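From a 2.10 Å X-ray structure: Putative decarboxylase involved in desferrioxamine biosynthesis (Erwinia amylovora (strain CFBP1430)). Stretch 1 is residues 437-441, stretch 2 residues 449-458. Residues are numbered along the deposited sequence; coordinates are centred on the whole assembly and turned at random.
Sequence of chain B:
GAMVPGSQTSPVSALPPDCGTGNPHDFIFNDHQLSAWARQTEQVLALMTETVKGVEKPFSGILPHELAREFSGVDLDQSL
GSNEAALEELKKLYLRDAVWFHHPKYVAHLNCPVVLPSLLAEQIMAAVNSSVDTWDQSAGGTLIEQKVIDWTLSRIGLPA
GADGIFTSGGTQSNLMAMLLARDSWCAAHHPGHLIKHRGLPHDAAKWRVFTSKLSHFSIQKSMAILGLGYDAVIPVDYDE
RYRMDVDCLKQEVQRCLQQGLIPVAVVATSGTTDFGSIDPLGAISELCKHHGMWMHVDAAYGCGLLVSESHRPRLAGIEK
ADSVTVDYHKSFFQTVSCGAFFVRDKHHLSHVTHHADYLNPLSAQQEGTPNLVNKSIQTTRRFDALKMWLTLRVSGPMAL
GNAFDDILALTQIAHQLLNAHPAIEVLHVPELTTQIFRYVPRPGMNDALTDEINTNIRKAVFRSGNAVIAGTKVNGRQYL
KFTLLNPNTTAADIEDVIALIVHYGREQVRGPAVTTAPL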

# COMPACT_ATOMS: atom_id res chain seq x y z
N PHE B 437 22.45 22.19 -5.06
CA PHE B 437 23.16 23.43 -5.14
C PHE B 437 22.79 24.32 -3.96
O PHE B 437 21.84 24.02 -3.23
CB PHE B 437 22.82 24.12 -6.46
CG PHE B 437 21.37 24.51 -6.61
CD1 PHE B 437 20.42 23.58 -7.05
CD2 PHE B 437 20.97 25.83 -6.36
CE1 PHE B 437 19.09 23.96 -7.21
CE2 PHE B 437 19.64 26.20 -6.50
CZ PHE B 437 18.70 25.27 -6.92
N ARG B 438 23.55 25.40 -3.78
CA ARG B 438 23.17 26.43 -2.82
C ARG B 438 23.58 27.83 -3.22
O ARG B 438 24.48 28.05 -4.02
CB ARG B 438 23.65 26.14 -1.41
CG ARG B 438 25.14 26.13 -1.22
CD ARG B 438 25.54 26.00 0.24
NE ARG B 438 26.98 26.16 0.36
CZ ARG B 438 27.72 25.96 1.43
NH1 ARG B 438 27.20 25.56 2.58
NH2 ARG B 438 29.04 26.16 1.33
N TYR B 439 22.89 28.78 -2.61
CA TYR B 439 23.18 30.15 -2.77
C TYR B 439 24.29 30.55 -1.79
O TYR B 439 24.12 30.50 -0.60
CB TYR B 439 21.91 30.96 -2.59
CG TYR B 439 22.11 32.43 -2.81
CD1 TYR B 439 22.29 32.95 -4.09
CD2 TYR B 439 22.13 33.32 -1.73
CE1 TYR B 439 22.49 34.29 -4.30
CE2 TYR B 439 22.33 34.66 -1.92
CZ TYR B 439 22.50 35.15 -3.22
OH TYR B 439 22.69 36.49 -3.40
N VAL B 440 25.39 31.02 -2.34
CA VAL B 440 26.54 31.49 -1.56
C VAL B 440 26.70 32.95 -1.95
O VAL B 440 27.12 33.24 -3.04
CB VAL B 440 27.77 30.59 -1.84
CG1 VAL B 440 28.98 30.98 -0.99
CG2 VAL B 440 27.44 29.15 -1.51
N PRO B 441 26.30 33.91 -1.08
CA PRO B 441 26.45 35.32 -1.45
C PRO B 441 27.88 35.82 -1.28
O PRO B 441 28.72 35.11 -0.71
CB PRO B 441 25.51 36.03 -0.49
CG PRO B 441 25.50 35.17 0.71
CD PRO B 441 25.68 33.76 0.25
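Stretch 2, residues 449-458: LTDEINTNIR

Stretch 2 is helical, part of a longer helix that runs on beyond it in both directions, and it lies across the end of the strand formed by residues 437-439. The two axes approach to 8.3 Å and cross at 102°, so the helix runs nearly at right angles to the strand. The backbones come close at two points: the CA atoms of Tyr-439 and Asn-454 are 6.3 Å apart, and those of Val-440 and Thr-450 6.6 Å. Thr-450, Ile-453, Asn-454 and Ile-457, which recur on one side of the helix as its turns come round, point their CA-to-CB bonds toward the strand.

The polar link centres on Asn-454, whose amide can both accept and donate. Its OD1 accepts a hydrogen bond from Tyr-439 N at 2.7 Å, while its ND2 donates to Tyr-439 O at 3.0 Å; a single buried side chain thus satisfies both backbone polar groups of one strand residue. The chi1 of Asn-454 is m, and its ND2 also donates to Thr-450 O (2.7 Å), one turn earlier, which ties the amide back to its own helix.

Apolar packing lies beside this link. Tyr-439, with chi1 t, meets two isoleucines whose branched chains supply methyl groups to the buried contact: its CE2 lies 4.0 Å from Ile-453 CD1, which sits at the ring edge, and its CB lies 3.6 Å from Ile-457 CD1. Ile-453 CD1 also reaches Pro-441 CG at 4.1 Å, extending the apolar contact beyond the strand.

The methyl of Thr-450 is compact enough to fit close to the backbone, with CG2 3.7 Å from Tyr-439 O. The same CG2 lies 4.1 Å from Arg-438 CD and covers one face of the guanidinium, whose NE and NH2 are hydrogen-bonded elsewhere in the structure.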

# COMPACT_ATOMS: atom_id res chain seq x y z
N LEU B 449 25.33 30.79 8.83
CA LEU B 449 24.61 31.87 8.15
C LEU B 449 24.15 31.47 6.74
O LEU B 449 23.03 31.73 6.35
CB LEU B 449 25.45 33.15 8.10
CG LEU B 449 24.79 34.37 7.46
CD1 LEU B 449 23.48 34.71 8.15
CD2 LEU B 449 25.74 35.55 7.48
N THR B 450 25.04 30.86 5.98
CA THR B 450 24.68 30.34 4.66
C THR B 450 23.56 29.28 4.78
O THR B 450 22.73 29.15 3.89
CB THR B 450 25.91 29.79 3.97
OG1 THR B 450 26.92 30.81 4.00
CG2 THR B 450 25.62 29.36 2.54
N ASP B 451 23.54 28.55 5.90
CA ASP B 451 22.44 27.62 6.18
C ASP B 451 21.09 28.30 6.36
O ASP B 451 20.13 27.88 5.78
CB ASP B 451 22.74 26.72 7.38
CG ASP B 451 23.84 25.73 7.08
OD1 ASP B 451 23.96 25.35 5.90
OD2 ASP B 451 24.60 25.35 8.01
N GLU B 452 21.05 29.33 7.19
CA GLU B 452 19.87 30.15 7.37
C GLU B 452 19.42 30.73 6.05
O GLU B 452 18.25 30.68 5.69
CB GLU B 452 20.14 31.25 8.38
CG GLU B 452 20.19 30.73 9.82
CD GLU B 452 20.89 31.69 10.78
OE1 GLU B 452 20.44 32.86 10.86
OE2 GLU B 452 21.88 31.28 11.44
N ILE B 453 20.37 31.26 5.28
CA ILE B 453 20.00 31.99 4.11
C ILE B 453 19.35 31.00 3.11
O ILE B 453 18.36 31.32 2.54
CB ILE B 453 21.19 32.85 3.55
CG1 ILE B 453 20.65 34.11 2.89
CG2 ILE B 453 22.08 32.07 2.61
CD1 ILE B 453 21.64 34.88 2.02
N ASN B 454 19.86 29.77 2.96
CA ASN B 454 19.27 28.84 1.96
C ASN B 454 17.95 28.21 2.40
O ASN B 454 17.03 28.05 1.58
CB ASN B 454 20.28 27.77 1.58
CG ASN B 454 21.36 28.29 0.65
OD1 ASN B 454 21.18 28.31 -0.54
ND2 ASN B 454 22.47 28.72 1.21
N THR B 455 17.85 27.86 3.68
CA THR B 455 16.58 27.42 4.26
C THR B 455 15.53 28.51 4.19
O THR B 455 14.39 28.17 3.98
CB THR B 455 16.67 26.88 5.71
OG1 THR B 455 15.37 26.45 6.11
CG2 THR B 455 17.15 27.91 6.73
N ASN B 456 15.89 29.79 4.34
CA ASN B 456 14.91 30.84 4.11
C ASN B 456 14.57 31.06 2.65
O ASN B 456 13.46 31.41 2.39
CB ASN B 456 15.29 32.15 4.79
CG ASN B 456 15.24 32.01 6.30
OD1 ASN B 456 14.22 31.61 6.86
ND2 ASN B 456 16.35 32.26 6.95
N ILE B 457 15.50 30.84 1.72
CA ILE B 457 15.14 30.92 0.32
C ILE B 457 14.06 29.91 -0.02
O ILE B 457 13.08 30.23 -0.65
CB ILE B 457 16.33 30.69 -0.62
CG1 ILE B 457 17.27 31.91 -0.63
CG2 ILE B 457 15.84 30.39 -2.00
CD1 ILE B 457 18.59 31.63 -1.27
N ARG B 458 14.24 28.66 0.37
CA ARG B 458 13.19 27.65 0.04
C ARG B 458 11.82 27.99 0.62
O ARG B 458 10.76 27.82 -0.04
CB ARG B 458 13.68 26.29 0.50
CG ARG B 458 12.62 25.21 0.70
CD ARG B 458 13.38 23.96 1.10
NE ARG B 458 12.57 22.84 1.57
CZ ARG B 458 11.72 22.16 0.82
NH1 ARG B 458 11.49 22.55 -0.41
NH2 ARG B 458 11.06 21.11 1.30